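Local coordinates for protein nucleoside-diphosphate sugar epimerase (SulA family) (Corynebacterium glutamicum, PDB 3OH8) that probably acts on nucleotide-linked sugars with NAD(P) as cofactor, although its own substrate and reaction are not established, at residues A[3-9]-A[103-109]; A[329-335]-A[370-374]; A[201-207]-A[245-251]; A[343-348]-A[425-429]. One frame throughout, in Å; residues are numbered along the deposited sequence.

Contact 1. Residues A[3-9]-A[103-109]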
loop_
_atom_site.group_PDB
_atom_site.type_symbol
_atom_site.label_atom_id
_atom_site.label_comp_id
_atom_site.label_asym_id
_atom_site.label_seq_id
_atom_site.Cartn_x
_atom_site.Cartn_y
_atom_site.Cartn_z
ATOM N N LEU A 3 -22.048 0.730 14.681
ATOM C CA LEU A 3 -21.563 -0.597 14.303
ATOM C C LEU A 3 -20.590 -1.166 15.318
ATOM O O LEU A 3 -19.621 -0.511 15.695
ATOM C CB LEU A 3 -20.901 -0.587 12.921
ATOM C CG LEU A 3 -20.416 -1.954 12.392
ATOM C CD1 LEU A 3 -21.573 -2.954 12.318
ATOM C CD2 LEU A 3 -19.736 -1.838 11.026
ATOM N N THR A 4 -20.861 -2.388 15.760
ATOM C CA THR A 4 -19.887 -3.146 16.545
ATOM C C THR A 4 -19.616 -4.466 15.831
ATOM O O THR A 4 -20.543 -5.195 15.479
ATOM C CB THR A 4 -20.377 -3.429 17.978
ATOM O OG1 THR A 4 -20.751 -2.200 18.614
ATOM C CG2 THR A 4 -19.279 -4.087 18.787
ATOM N N THR A 5 -18.341 -4.768 15.613
ATOM C CA THR A 5 -17.974 -5.979 14.892
ATOM C C THR A 5 -16.564 -6.406 15.285
ATOM O O THR A 5 -15.722 -5.568 15.630
ATOM C CB THR A 5 -18.121 -5.798 13.346
ATOM O OG1 THR A 5 -18.052 -7.073 12.701
ATOM C CG2 THR A 5 -17.030 -4.855 12.765
ATOM N N SER A 6 -16.314 -7.713 15.244
ATOM C CA SER A 6 -15.044 -8.266 15.705
ATOM C C SER A 6 -14.319 -9.060 14.615
ATOM O O SER A 6 -14.950 -9.630 13.723
ATOM C CB SER A 6 -15.266 -9.173 16.937
ATOM O OG SER A 6 -15.741 -8.442 18.059
ATOM N N HIS A 7 -12.994 -9.119 14.707
ATOM C CA HIS A 7 -12.210 -9.956 13.795
ATOM C C HIS A 7 -10.962 -10.495 14.478
ATOM O O HIS A 7 -10.356 -9.827 15.318
ATOM C CB HIS A 7 -11.842 -9.190 12.511
ATOM C CG HIS A 7 -11.006 -7.966 12.742
ATOM N ND1 HIS A 7 -9.718 -7.840 12.269
ATOM C CD2 HIS A 7 -11.287 -6.799 13.375
ATOM C CE1 HIS A 7 -9.237 -6.651 12.600
ATOM N NE2 HIS A 7 -10.172 -6.004 13.272
ATOM N N PHE A 8 -10.584 -11.713 14.111
ATOM C CA PHE A 8 -9.447 -12.382 14.723
ATOM C C PHE A 8 -8.159 -12.172 13.931
ATOM O O PHE A 8 -8.145 -12.300 12.710
ATOM C CB PHE A 8 -9.728 -13.884 14.809
ATOM C CG PHE A 8 -8.584 -14.683 15.352
ATOM C CD1 PHE A 8 -8.273 -14.634 16.708
ATOM C CD2 PHE A 8 -7.834 -15.502 14.515
ATOM C CE1 PHE A 8 -7.214 -15.372 17.220
ATOM C CE2 PHE A 8 -6.773 -16.248 15.018
ATOM C CZ PHE A 8 -6.460 -16.182 16.369
ATOM N N ILE A 9 -7.076 -11.879 14.637
ATOM C CA ILE A 9 -5.768 -11.682 14.019
ATOM C C ILE A 9 -4.836 -12.740 14.592
ATOM O O ILE A 9 -4.649 -12.795 15.810
ATOM C CB ILE A 9 -5.195 -10.297 14.375
ATOM C CG1 ILE A 9 -6.140 -9.176 13.908
ATOM C CG2 ILE A 9 -3.803 -10.115 13.765
ATOM C CD1 ILE A 9 -6.261 -9.061 12.412
ATOM N N THR A 103 -5.168 -12.576 18.591
ATOM C CA THR A 103 -5.801 -11.347 19.049
ATOM C C THR A 103 -7.214 -11.243 18.489
ATOM O O THR A 103 -7.448 -11.553 17.326
ATOM C CB THR A 103 -4.978 -10.092 18.642
ATOM O OG1 THR A 103 -3.645 -10.216 19.147
ATOM C CG2 THR A 103 -5.613 -8.796 19.210
ATOM N N LEU A 104 -8.163 -10.867 19.335
ATOM C CA LEU A 104 -9.519 -10.610 18.877
ATOM C C LEU A 104 -9.736 -9.119 19.002
ATOM O O LEU A 104 -9.687 -8.572 20.110
ATOM C CB LEU A 104 -10.557 -11.350 19.732
ATOM C CG LEU A 104 -12.011 -11.024 19.343
ATOM C CD1 LEU A 104 -12.315 -11.488 17.923
ATOM C CD2 LEU A 104 -12.988 -11.634 20.334
ATOM N N ILE A 105 -9.937 -8.454 17.868
ATOM C CA ILE A 105 -10.169 -7.017 17.865
ATOM C C ILE A 105 -11.653 -6.751 17.746
ATOM O O ILE A 105 -12.332 -7.301 16.872
ATOM C CB ILE A 105 -9.422 -6.324 16.686
ATOM C CG1 ILE A 105 -7.911 -6.488 16.867
ATOM C CG2 ILE A 105 -9.770 -4.849 16.636
ATOM C CD1 ILE A 105 -7.066 -5.989 15.691
ATOM N N THR A 106 -12.167 -5.912 18.636
ATOM C CA THR A 106 -13.533 -5.451 18.475
ATOM C C THR A 106 -13.526 -3.960 18.199
ATOM O O THR A 106 -12.948 -3.179 18.957
ATOM C CB THR A 106 -14.397 -5.737 19.717
ATOM O OG1 THR A 106 -14.357 -7.139 20.012
ATOM C CG2 THR A 106 -15.854 -5.300 19.457
ATOM N N ASP A 107 -14.151 -3.575 17.093
ATOM C CA ASP A 107 -14.346 -2.165 16.792
ATOM C C ASP A 107 -15.780 -1.808 17.114
ATOM O O ASP A 107 -16.711 -2.492 16.686
ATOM C CB ASP A 107 -14.101 -1.881 15.314
ATOM C CG ASP A 107 -12.657 -2.065 14.927
ATOM O OD1 ASP A 107 -11.828 -1.207 15.297
ATOM O OD2 ASP A 107 -12.361 -3.077 14.267
ATOM N N SER A 108 -15.953 -0.730 17.862
ATOM C CA SER A 108 -17.283 -0.223 18.145
ATOM C C SER A 108 -17.308 1.260 17.797
ATOM O O SER A 108 -16.632 2.067 18.432
ATOM C CB SER A 108 -17.639 -0.437 19.621
ATOM O OG SER A 108 -18.924 0.084 19.909
ATOM N N VAL A 109 -18.066 1.615 16.768
ATOM C CA VAL A 109 -18.182 3.018 16.396
ATOM C C VAL A 109 -19.593 3.541 16.673
ATOM O O VAL A 109 -20.588 2.955 16.249
ATOM C CB VAL A 109 -17.772 3.275 14.930
ATOM C CG1 VAL A 109 -18.530 2.368 13.991
ATOM C CG2 VAL A 109 -18.008 4.736 14.563
#
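His7 and Ile105 form the tight part of this pairing, their side chains lying side by side and pointing the same way. A chi1 of 61°, which sets CG between the backbone N and the carbonyl carbon, brings the imidazole alongside Ile105, with His7 NE2 3.5 Å from Ile105 CB. Two residues along the strand, Ile9 CG1 meets Ile105 CD1 at 3.8 Å, and helices 13-21 and 119-139 cover this face through Val16, Leu129 and Leu133. The two segments are neighbouring antiparallel strands of a seven-stranded sheet in which 3-9 is an edge strand and 103-109 pairs on with strand 91-99. Leu3, Thr5, His7 and Ile9 make hydrogen-bonded pairs with Val109, Asp107, Ile105 and Thr103, the shortest backbone bond being Ile9 N to Thr103 O at 2.7 Å. The face of Thr4, Ser6, Thr106 and Ser108 is more polar and lies under helix 488-511. Ser6 OG bonds Thr106 OG1 at 2.7 Å and also Ser498. The looser places are partly exposed: Thr4 OG1 reaches Ser108 OG at 3.2 Å, and Phe8, its CD1 3.2 Å from Thr103 O, makes a cation-pi contact with Arg506.

Contact 2. Residues A[329-335]-A[370-374]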
loop_
_atom_site.group_PDB
_atom_site.type_symbol
_atom_site.label_atom_id
_atom_site.label_comp_id
_atom_site.label_asym_id
_atom_site.label_seq_id
_atom_site.Cartn_x
_atom_site.Cartn_y
_atom_site.Cartn_z
ATOM N N LYS A 329 -15.078 -1.886 -24.277
ATOM C CA LYS A 329 -13.867 -2.584 -24.686
ATOM C C LYS A 329 -13.169 -1.921 -25.883
ATOM O O LYS A 329 -13.820 -1.382 -26.782
ATOM C CB LYS A 329 -14.190 -4.055 -24.953
ATOM C CG LYS A 329 -13.550 -4.659 -26.173
ATOM C CD LYS A 329 -14.590 -5.425 -26.966
ATOM C CE LYS A 329 -13.959 -6.521 -27.798
ATOM N NZ LYS A 329 -14.980 -7.286 -28.565
ATOM N N PHE A 330 -11.840 -1.966 -25.877
ATOM C CA PHE A 330 -11.034 -1.288 -26.891
ATOM C C PHE A 330 -10.616 -2.216 -28.035
ATOM O O PHE A 330 -9.950 -3.233 -27.822
ATOM C CB PHE A 330 -9.804 -0.641 -26.238
ATOM C CG PHE A 330 -9.079 0.344 -27.127
ATOM C CD1 PHE A 330 -9.169 1.712 -26.892
ATOM C CD2 PHE A 330 -8.298 -0.097 -28.183
ATOM C CE1 PHE A 330 -8.498 2.624 -27.701
ATOM C CE2 PHE A 330 -7.621 0.812 -29.004
ATOM C CZ PHE A 330 -7.721 2.171 -28.760
ATOM N N GLY A 331 -11.009 -1.855 -29.256
ATOM C CA GLY A 331 -10.675 -2.644 -30.430
ATOM C C GLY A 331 -10.988 -4.122 -30.265
ATOM O O GLY A 331 -12.124 -4.484 -29.954
ATOM N N ASP A 332 -9.968 -4.956 -30.475
ATOM C CA ASP A 332 -10.010 -6.417 -30.294
ATOM C C ASP A 332 -10.498 -6.889 -28.925
ATOM O O ASP A 332 -11.146 -7.929 -28.806
ATOM C CB ASP A 332 -8.591 -6.972 -30.459
ATOM C CG ASP A 332 -8.475 -7.950 -31.598
ATOM O OD1 ASP A 332 -9.525 -8.362 -32.136
ATOM O OD2 ASP A 332 -7.330 -8.309 -31.953
ATOM N N GLY A 333 -10.132 -6.145 -27.890
ATOM C CA GLY A 333 -10.290 -6.609 -26.528
ATOM C C GLY A 333 -9.184 -7.572 -26.126
ATOM O O GLY A 333 -9.133 -8.013 -24.976
ATOM N N THR A 334 -8.286 -7.897 -27.051
ATOM C CA THR A 334 -7.242 -8.893 -26.755
ATOM C C THR A 334 -5.971 -8.320 -26.116
ATOM O O THR A 334 -5.064 -9.071 -25.782
ATOM C CB THR A 334 -6.813 -9.698 -28.016
ATOM O OG1 THR A 334 -6.140 -8.831 -28.938
ATOM C CG2 THR A 334 -8.023 -10.346 -28.688
ATOM N N SER A 335 -5.901 -7.001 -25.963
ATOM C CA SER A 335 -4.741 -6.351 -25.351
ATOM C C SER A 335 -4.533 -6.829 -23.921
ATOM O O SER A 335 -5.479 -6.850 -23.131
ATOM C CB SER A 335 -4.914 -4.829 -25.357
ATOM O OG SER A 335 -4.640 -4.309 -26.644
ATOM N N VAL A 370 -4.657 -9.826 -17.474
ATOM C CA VAL A 370 -5.963 -10.098 -18.075
ATOM C C VAL A 370 -6.143 -9.336 -19.376
ATOM O O VAL A 370 -5.465 -8.334 -19.613
ATOM C CB VAL A 370 -7.130 -9.720 -17.123
ATOM C CG1 VAL A 370 -7.041 -10.520 -15.815
ATOM C CG2 VAL A 370 -7.121 -8.239 -16.842
ATOM N N SER A 371 -7.068 -9.804 -20.214
ATOM C CA SER A 371 -7.382 -9.119 -21.472
ATOM C C SER A 371 -8.157 -7.831 -21.222
ATOM O O SER A 371 -8.879 -7.709 -20.228
ATOM C CB SER A 371 -8.206 -10.030 -22.378
ATOM O OG SER A 371 -9.512 -10.214 -21.854
ATOM N N ASN A 372 -8.009 -6.867 -22.120
ATOM C CA ASN A 372 -8.822 -5.657 -22.067
ATOM C C ASN A 372 -10.312 -6.001 -21.949
ATOM O O ASN A 372 -11.051 -5.377 -21.182
ATOM C CB ASN A 372 -8.566 -4.793 -23.314
ATOM C CG ASN A 372 -9.643 -3.729 -23.529
ATOM O OD1 ASN A 372 -9.641 -2.678 -22.881
ATOM N ND2 ASN A 372 -10.567 -4.004 -24.443
ATOM N N ALA A 373 -10.750 -6.996 -22.715
ATOM C CA ALA A 373 -12.143 -7.441 -22.663
ATOM C C ALA A 373 -12.527 -7.896 -21.256
ATOM O O ALA A 373 -13.600 -7.565 -20.757
ATOM C CB ALA A 373 -12.379 -8.565 -23.671
ATOM N N ASP A 374 -11.644 -8.646 -20.611
ATOM C CA ASP A 374 -11.956 -9.166 -19.278
ATOM C C ASP A 374 -11.969 -8.071 -18.217
ATOM O O ASP A 374 -12.857 -8.045 -17.360
ATOM C CB ASP A 374 -11.021 -10.313 -18.902
ATOM C CG ASP A 374 -11.407 -11.614 -19.574
ATOM O OD1 ASP A 374 -12.591 -11.761 -19.942
ATOM O OD2 ASP A 374 -10.534 -12.490 -19.739
#
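Asn372 lays its side chain against the 329-335 loop, crossing the aliphatic part of Lys329 at about a right angle and meeting the CB of Phe330. It is the first residue of helix 372-378, and the contact is a helix N-terminus docked on a beta turn: a type II' turn from Phe330 to Gly333, closed by Gly333 N to Phe330 O at 2.9 Å. The chi1 of Asn372, 164°, sets CG anti to the backbone N and carries the amide to the turn, where it lies against Lys329, Phe330 and Gly333. The backbone angles of Gly333 call for glycine, since a CB there would be jammed against the preceding carbonyl O and would also come tight against Ala373 CB; the CA atoms of Gly333 and Ala373 are 4.4 Å apart.

Two loop carbonyls take up amides at the start of the helix. Ser335 O accepts from Asn372 N at 2.7 Å, almost in line with its C=O bond, though the N-H itself is bent to 141°. Gly333 O accepts from Ala373 N at 3.0 Å, the donor in the carbonyl plane and on a lone pair, while Ala373 CB rests 3.5 Å from Gly333 O. Beyond the loop, Ser335 OG bonds Ala409 O, and strand 370-371 pairs with strand 336-341 through Val370 and Phe337, so the turn sits at the margin of the large mixed sheet, with Lys329 and Phe330 exposed. Ser371 is the N-cap: with OG tucked between its own backbone N and carbonyl carbon (chi1 70°), Ser371 OG accepts from Asp374 N at 2.9 Å.

Contact 3. Residues A[201-207]-A[245-251]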
loop_
_atom_site.group_PDB
_atom_site.type_symbol
_atom_site.label_atom_id
_atom_site.label_comp_id
_atom_site.label_asym_id
_atom_site.label_seq_id
_atom_site.Cartn_x
_atom_site.Cartn_y
_atom_site.Cartn_z
ATOM N N GLY A 201 23.686 7.976 6.626
ATOM C CA GLY A 201 22.859 7.272 7.589
ATOM C C GLY A 201 21.952 6.204 6.983
ATOM O O GLY A 201 21.321 5.435 7.707
ATOM N N ALA A 202 21.865 6.146 5.658
ATOM C CA ALA A 202 20.968 5.169 5.034
ATOM C C ALA A 202 21.653 3.852 4.712
ATOM O O ALA A 202 22.784 3.831 4.215
ATOM C CB ALA A 202 20.320 5.752 3.770
ATOM N N ASP A 203 20.958 2.753 4.999
ATOM C CA ASP A 203 21.410 1.427 4.594
ATOM C C ASP A 203 20.990 1.096 3.160
ATOM O O ASP A 203 21.702 0.387 2.439
ATOM C CB ASP A 203 20.856 0.371 5.557
ATOM C CG ASP A 203 21.277 0.632 6.988
ATOM O OD1 ASP A 203 22.489 0.548 7.268
ATOM O OD2 ASP A 203 20.400 0.943 7.817
ATOM N N VAL A 204 19.835 1.613 2.751
ATOM C CA VAL A 204 19.279 1.304 1.436
ATOM C C VAL A 204 18.710 2.555 0.807
ATOM O O VAL A 204 18.128 3.378 1.502
ATOM C CB VAL A 204 18.131 0.279 1.552
ATOM C CG1 VAL A 204 17.547 -0.046 0.174
ATOM C CG2 VAL A 204 18.614 -0.997 2.240
ATOM N N LEU A 205 18.870 2.699 -0.503
ATOM C CA LEU A 205 18.185 3.763 -1.229
ATOM C C LEU A 205 17.053 3.180 -2.052
ATOM O O LEU A 205 17.263 2.248 -2.826
ATOM C CB LEU A 205 19.143 4.496 -2.173
ATOM C CG LEU A 205 18.415 5.440 -3.145
ATOM C CD1 LEU A 205 17.748 6.620 -2.405
ATOM C CD2 LEU A 205 19.355 5.925 -4.262
ATOM N N VAL A 206 15.853 3.729 -1.893
ATOM C CA VAL A 206 14.753 3.383 -2.794
ATOM C C VAL A 206 14.427 4.583 -3.678
ATOM O O VAL A 206 14.040 5.646 -3.179
ATOM C CB VAL A 206 13.494 2.931 -2.012
ATOM C CG1 VAL A 206 12.345 2.610 -2.974
ATOM C CG2 VAL A 206 13.837 1.719 -1.181
ATOM N N HIS A 207 14.613 4.416 -4.989
ATOM C CA HIS A 207 14.423 5.510 -5.935
ATOM C C HIS A 207 13.134 5.306 -6.710
ATOM O O HIS A 207 13.070 4.505 -7.653
ATOM C CB HIS A 207 15.596 5.610 -6.913
ATOM C CG HIS A 207 15.501 6.792 -7.825
ATOM N ND1 HIS A 207 15.910 6.754 -9.142
ATOM C CD2 HIS A 207 15.035 8.043 -7.615
ATOM C CE1 HIS A 207 15.705 7.935 -9.700
ATOM N NE2 HIS A 207 15.176 8.737 -8.790
ATOM N N GLN A 245 27.975 2.984 3.887
ATOM C CA GLN A 245 26.835 2.378 4.561
ATOM C C GLN A 245 25.743 1.937 3.582
ATOM O O GLN A 245 25.033 0.969 3.839
ATOM C CB GLN A 245 26.249 3.318 5.620
ATOM C CG GLN A 245 25.112 2.691 6.456
ATOM C CD GLN A 245 24.580 3.630 7.525
ATOM O OE1 GLN A 245 25.118 4.718 7.734
ATOM N NE2 GLN A 245 23.511 3.215 8.208
ATOM N N CYS A 246 25.595 2.638 2.464
ATOM C CA CYS A 246 24.515 2.284 1.538
ATOM C C CYS A 246 24.887 1.068 0.686
ATOM O O CYS A 246 25.723 1.124 -0.226
ATOM C CB CYS A 246 24.064 3.468 0.681
ATOM S SG CYS A 246 22.404 3.249 -0.086
ATOM N N THR A 247 24.215 -0.025 1.002
ATOM C CA THR A 247 24.516 -1.344 0.495
ATOM C C THR A 247 23.708 -1.654 -0.750
ATOM O O THR A 247 24.034 -2.565 -1.505
ATOM C CB THR A 247 24.100 -2.352 1.587
ATOM O OG1 THR A 247 25.168 -2.493 2.537
ATOM C CG2 THR A 247 23.747 -3.692 1.009
ATOM N N THR A 248 22.640 -0.892 -0.958
ATOM C CA THR A 248 21.585 -1.339 -1.856
ATOM C C THR A 248 20.855 -0.194 -2.535
ATOM O O THR A 248 20.520 0.790 -1.886
ATOM C CB THR A 248 20.559 -2.175 -1.060
ATOM O OG1 THR A 248 21.235 -3.266 -0.421
ATOM C CG2 THR A 248 19.479 -2.717 -1.976
HETATM N N MSE A 249 20.598 -0.338 -3.838
HETATM C CA MSE A 249 19.753 0.602 -4.563
HETATM C C MSE A 249 18.594 -0.152 -5.197
HETATM O O MSE A 249 18.792 -1.002 -6.082
HETATM C CB MSE A 249 20.549 1.380 -5.634
HETATM C CG MSE A 249 19.747 2.479 -6.346
HETATM SE SE MSE A 249 20.674 3.474 -7.546
HETATM C CE MSE A 249 19.426 4.646 -8.036
ATOM N N ILE A 250 17.384 0.123 -4.712
ATOM C CA ILE A 250 16.172 -0.409 -5.326
ATOM C C ILE A 250 15.561 0.680 -6.198
ATOM O O ILE A 250 15.076 1.690 -5.686
ATOM C CB ILE A 250 15.129 -0.828 -4.261
ATOM C CG1 ILE A 250 15.760 -1.783 -3.242
ATOM C CG2 ILE A 250 13.921 -1.489 -4.929
ATOM C CD1 ILE A 250 16.495 -2.966 -3.890
ATOM N N SER A 251 15.580 0.481 -7.511
ATOM C CA SER A 251 15.224 1.553 -8.431
ATOM C C SER A 251 13.936 1.236 -9.199
ATOM O O SER A 251 13.789 0.144 -9.742
ATOM C CB SER A 251 16.380 1.788 -9.423
ATOM O OG SER A 251 16.175 2.987 -10.140
HETATM O O HOH W 1 26.323 6.845 6.248
HETATM O O HOH W 2 24.357 -0.743 5.948
HETATM O O HOH W 3 13.895 4.769 -10.684
#
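Leu205 and Thr248 carry one of the backbone bonds between strands 204-207 and 248-251, which run parallel, 14° apart, in the Rossmann-type sheet; helix 222-242 makes the beta-alpha-beta crossover between them. Leu205 N donates to Thr248 O at 2.9 Å, Leu205 O accepts from Ile250 N at 2.8 Å and His207 N donates to Ile250 O. Just ahead of the strands, Thr247 N reaches Asp203 O at 2.9 Å.

Mostly apolar side chains pack on both faces. Leu205 and Met249, a selenomethionine, lie side by side, Leu205 CD2 4.0 Å from Met249 CE, under Leu236 of helix 222-242. On the other face Val204 CG1 meets Thr248 CB at 3.9 Å, while Val206 and Ile250 face Tyr349 of helix 342-354.

Among polar side chains, extended Gln245 sends NE2 to Asp203 OD1 at 3.0 Å, in its own amide plane but from above the carboxylate. Waters join Asp203 OD1 to Gln245 O, Gly201 N to Gln245 OE1 and, at the opposite end, His207 O to Ser251 OG. Because Asp203 OD2 accepts from Thr149 N, this carboxylate ties together the N-terminal ends of strands 149-153, 204-207 and 248-254; hydrated polar groups thus lie at both ends, with the apolar part between.

Contact 4. Residues A[343-348]-A[425-429]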
loop_
_atom_site.group_PDB
_atom_site.type_symbol
_atom_site.label_atom_id
_atom_site.label_comp_id
_atom_site.label_asym_id
_atom_site.label_seq_id
_atom_site.Cartn_x
_atom_site.Cartn_y
_atom_site.Cartn_z
ATOM N N ASP A 343 -0.869 -2.950 -2.883
ATOM C CA ASP A 343 -0.253 -3.572 -1.718
ATOM C C ASP A 343 0.809 -4.582 -2.137
ATOM O O ASP A 343 1.856 -4.700 -1.495
ATOM C CB ASP A 343 -1.296 -4.232 -0.820
ATOM C CG ASP A 343 -2.193 -3.230 -0.130
ATOM O OD1 ASP A 343 -1.675 -2.210 0.370
ATOM O OD2 ASP A 343 -3.423 -3.465 -0.090
ATOM N N ASP A 344 0.553 -5.314 -3.218
ATOM C CA ASP A 344 1.564 -6.244 -3.704
ATOM C C ASP A 344 2.812 -5.527 -4.207
ATOM O O ASP A 344 3.921 -6.046 -4.064
ATOM C CB ASP A 344 1.002 -7.184 -4.763
ATOM C CG ASP A 344 0.224 -8.333 -4.139
ATOM O OD1 ASP A 344 0.787 -8.988 -3.235
ATOM O OD2 ASP A 344 -0.936 -8.574 -4.533
ATOM N N LEU A 345 2.632 -4.334 -4.774
ATOM C CA LEU A 345 3.762 -3.563 -5.270
ATOM C C LEU A 345 4.646 -3.088 -4.113
ATOM O O LEU A 345 5.867 -3.289 -4.147
ATOM C CB LEU A 345 3.299 -2.386 -6.129
ATOM C CG LEU A 345 4.399 -1.453 -6.666
ATOM C CD1 LEU A 345 5.405 -2.232 -7.491
ATOM C CD2 LEU A 345 3.790 -0.324 -7.512
ATOM N N THR A 346 4.045 -2.485 -3.083
ATOM C CA THR A 346 4.843 -2.102 -1.921
ATOM C C THR A 346 5.481 -3.324 -1.236
ATOM O O THR A 346 6.639 -3.251 -0.818
ATOM C CB THR A 346 4.081 -1.191 -0.911
ATOM O OG1 THR A 346 2.962 -1.891 -0.354
ATOM C CG2 THR A 346 3.579 0.077 -1.614
ATOM N N ASP A 347 4.745 -4.436 -1.128
ATOM C CA ASP A 347 5.337 -5.676 -0.602
ATOM C C ASP A 347 6.633 -6.002 -1.336
ATOM O O ASP A 347 7.633 -6.398 -0.727
ATOM C CB ASP A 347 4.378 -6.859 -0.729
ATOM C CG ASP A 347 3.325 -6.890 0.377
ATOM O OD1 ASP A 347 3.294 -5.970 1.229
ATOM O OD2 ASP A 347 2.522 -7.843 0.385
ATOM N N ILE A 348 6.606 -5.851 -2.661
ATOM C CA ILE A 348 7.771 -6.189 -3.480
ATOM C C ILE A 348 8.919 -5.225 -3.205
ATOM O O ILE A 348 10.066 -5.646 -3.063
ATOM C CB ILE A 348 7.394 -6.255 -4.975
ATOM C CG1 ILE A 348 6.532 -7.505 -5.215
ATOM C CG2 ILE A 348 8.633 -6.320 -5.843
ATOM C CD1 ILE A 348 5.747 -7.490 -6.532
ATOM N N HIS A 425 7.460 -16.257 -3.802
ATOM C CA HIS A 425 6.806 -15.063 -3.271
ATOM C C HIS A 425 5.307 -15.298 -3.133
ATOM O O HIS A 425 4.671 -15.859 -4.022
ATOM C CB HIS A 425 7.077 -13.867 -4.196
ATOM C CG HIS A 425 6.564 -12.565 -3.672
ATOM N ND1 HIS A 425 7.192 -11.873 -2.660
ATOM C CD2 HIS A 425 5.489 -11.820 -4.030
ATOM C CE1 HIS A 425 6.525 -10.760 -2.410
ATOM N NE2 HIS A 425 5.484 -10.710 -3.223
ATOM N N THR A 426 4.739 -14.850 -2.020
ATOM C CA THR A 426 3.303 -14.896 -1.816
ATOM C C THR A 426 2.716 -13.551 -2.235
ATOM O O THR A 426 3.199 -12.499 -1.817
ATOM C CB THR A 426 2.970 -15.177 -0.327
ATOM O OG1 THR A 426 3.415 -16.499 0.025
ATOM C CG2 THR A 426 1.467 -15.046 -0.047
ATOM N N PHE A 427 1.684 -13.581 -3.073
ATOM C CA PHE A 427 0.985 -12.361 -3.460
ATOM C C PHE A 427 -0.284 -12.239 -2.643
ATOM O O PHE A 427 -0.958 -13.228 -2.385
ATOM C CB PHE A 427 0.607 -12.388 -4.943
ATOM C CG PHE A 427 1.772 -12.230 -5.865
ATOM C CD1 PHE A 427 2.507 -13.330 -6.262
ATOM C CD2 PHE A 427 2.130 -10.980 -6.340
ATOM C CE1 PHE A 427 3.583 -13.197 -7.123
ATOM C CE2 PHE A 427 3.214 -10.830 -7.197
ATOM C CZ PHE A 427 3.942 -11.938 -7.591
ATOM N N ARG A 428 -0.610 -11.016 -2.248
ATOM C CA ARG A 428 -1.854 -10.743 -1.557
ATOM C C ARG A 428 -3.044 -10.931 -2.489
ATOM O O ARG A 428 -4.074 -11.471 -2.086
ATOM C CB ARG A 428 -1.859 -9.314 -1.027
ATOM C CG ARG A 428 -0.806 -9.052 0.043
ATOM C CD ARG A 428 -1.065 -7.722 0.741
ATOM N NE ARG A 428 0.087 -7.289 1.536
ATOM C CZ ARG A 428 0.018 -6.386 2.507
ATOM N NH1 ARG A 428 -1.151 -5.833 2.796
ATOM N NH2 ARG A 428 1.111 -6.036 3.188
ATOM N N TYR A 429 -2.909 -10.465 -3.727
ATOM C CA TYR A 429 -3.997 -10.559 -4.695
ATOM C C TYR A 429 -3.508 -11.118 -6.024
ATOM O O TYR A 429 -2.837 -10.437 -6.795
ATOM C CB TYR A 429 -4.653 -9.194 -4.878
ATOM C CG TYR A 429 -5.042 -8.593 -3.558
ATOM C CD1 TYR A 429 -6.175 -9.038 -2.884
ATOM C CD2 TYR A 429 -4.250 -7.617 -2.956
ATOM C CE1 TYR A 429 -6.526 -8.514 -1.643
ATOM C CE2 TYR A 429 -4.596 -7.079 -1.724
ATOM C CZ TYR A 429 -5.734 -7.545 -1.072
ATOM O OH TYR A 429 -6.085 -7.038 0.141
HETATM O O HOH W 4 -3.797 -5.973 1.621
HETATM O O HOH W 5 3.658 -8.856 -3.484
HETATM O O HOH W 6 -1.404 -8.030 -7.135
HETATM O O HOH W 7 3.616 -10.217 -0.207
#
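Helix 342-354, which packs on the Rossmann-type sheet, meets the DUF1731 region here, its Asp343, Asp344 and Asp347 meeting the loop 425-429. Asp344 grips the loop backbone with both oxygens. OD1 accepts from Arg428 N at 2.7 Å and OD2 from Tyr429 N at 2.8 Å, each through its syn lone pair, so the carboxylate is clamped across two successive amides and its rotation is fixed. Waters add to the grip: one donates to Asp344 OD1 and Asp344 O and lies at the edge of the His425 ring, and another joins Asp344 OD2 to Tyr429 O.

Arg428 continues from this clamp along the helix. Its chain is extended from CG to NE and crosses Asp347 at about a right angle, placing Arg428 NE 2.7 Å from Asp347 OD2 in a salt bridge, on the syn side and 24° out of the carboxylate plane. The companion bond from Arg428 NH2 to Asp347 OD1 is weak and bent to 126°, the two flat groups being turned 49° apart. Asp343 CB lies over one face of the guanidinium. Arg428 NH1 pairs with Asp132 of helix 119-139, so this one arginine joins three parts of the chain.

Towards Ile348 the loop packs with carbon as well. Ile348 CG1 touches His425 NE2 at 3.9 Å, His425 ND1 bonds Arg351, and His425 CD2 sits over the centre of the Phe427 ring, 3.7 Å above its plane. Asp343 OD1 bonds Gln128 NE2. At the edge of the guanidinium, a water accepts from Arg428 NH1, donates to Asp343 OD2 and lies 2.9 Å from Tyr429 OH.

Contacts 1 and 3 are buried strand pairings in two different sheets, antiparallel in the first and parallel in the second, on opposite sides of the chain's centre with their own centres about 39 Å apart. Contact 2 reaches the same mixed sheet as contact 3 but at its partly exposed margin, where backbone amides and carbonyls do most of the work. Contact 4 lies nearest the chain's centre and depends on carboxylates, an arginine and bound waters. Helix 342-354 links it to contact 3, covering Val206 and Ile250, while helix 119-139 serves both contact 1, mainly through apolar side chains, and contact 4, through Asp132 and Gln128 as well as Phe135.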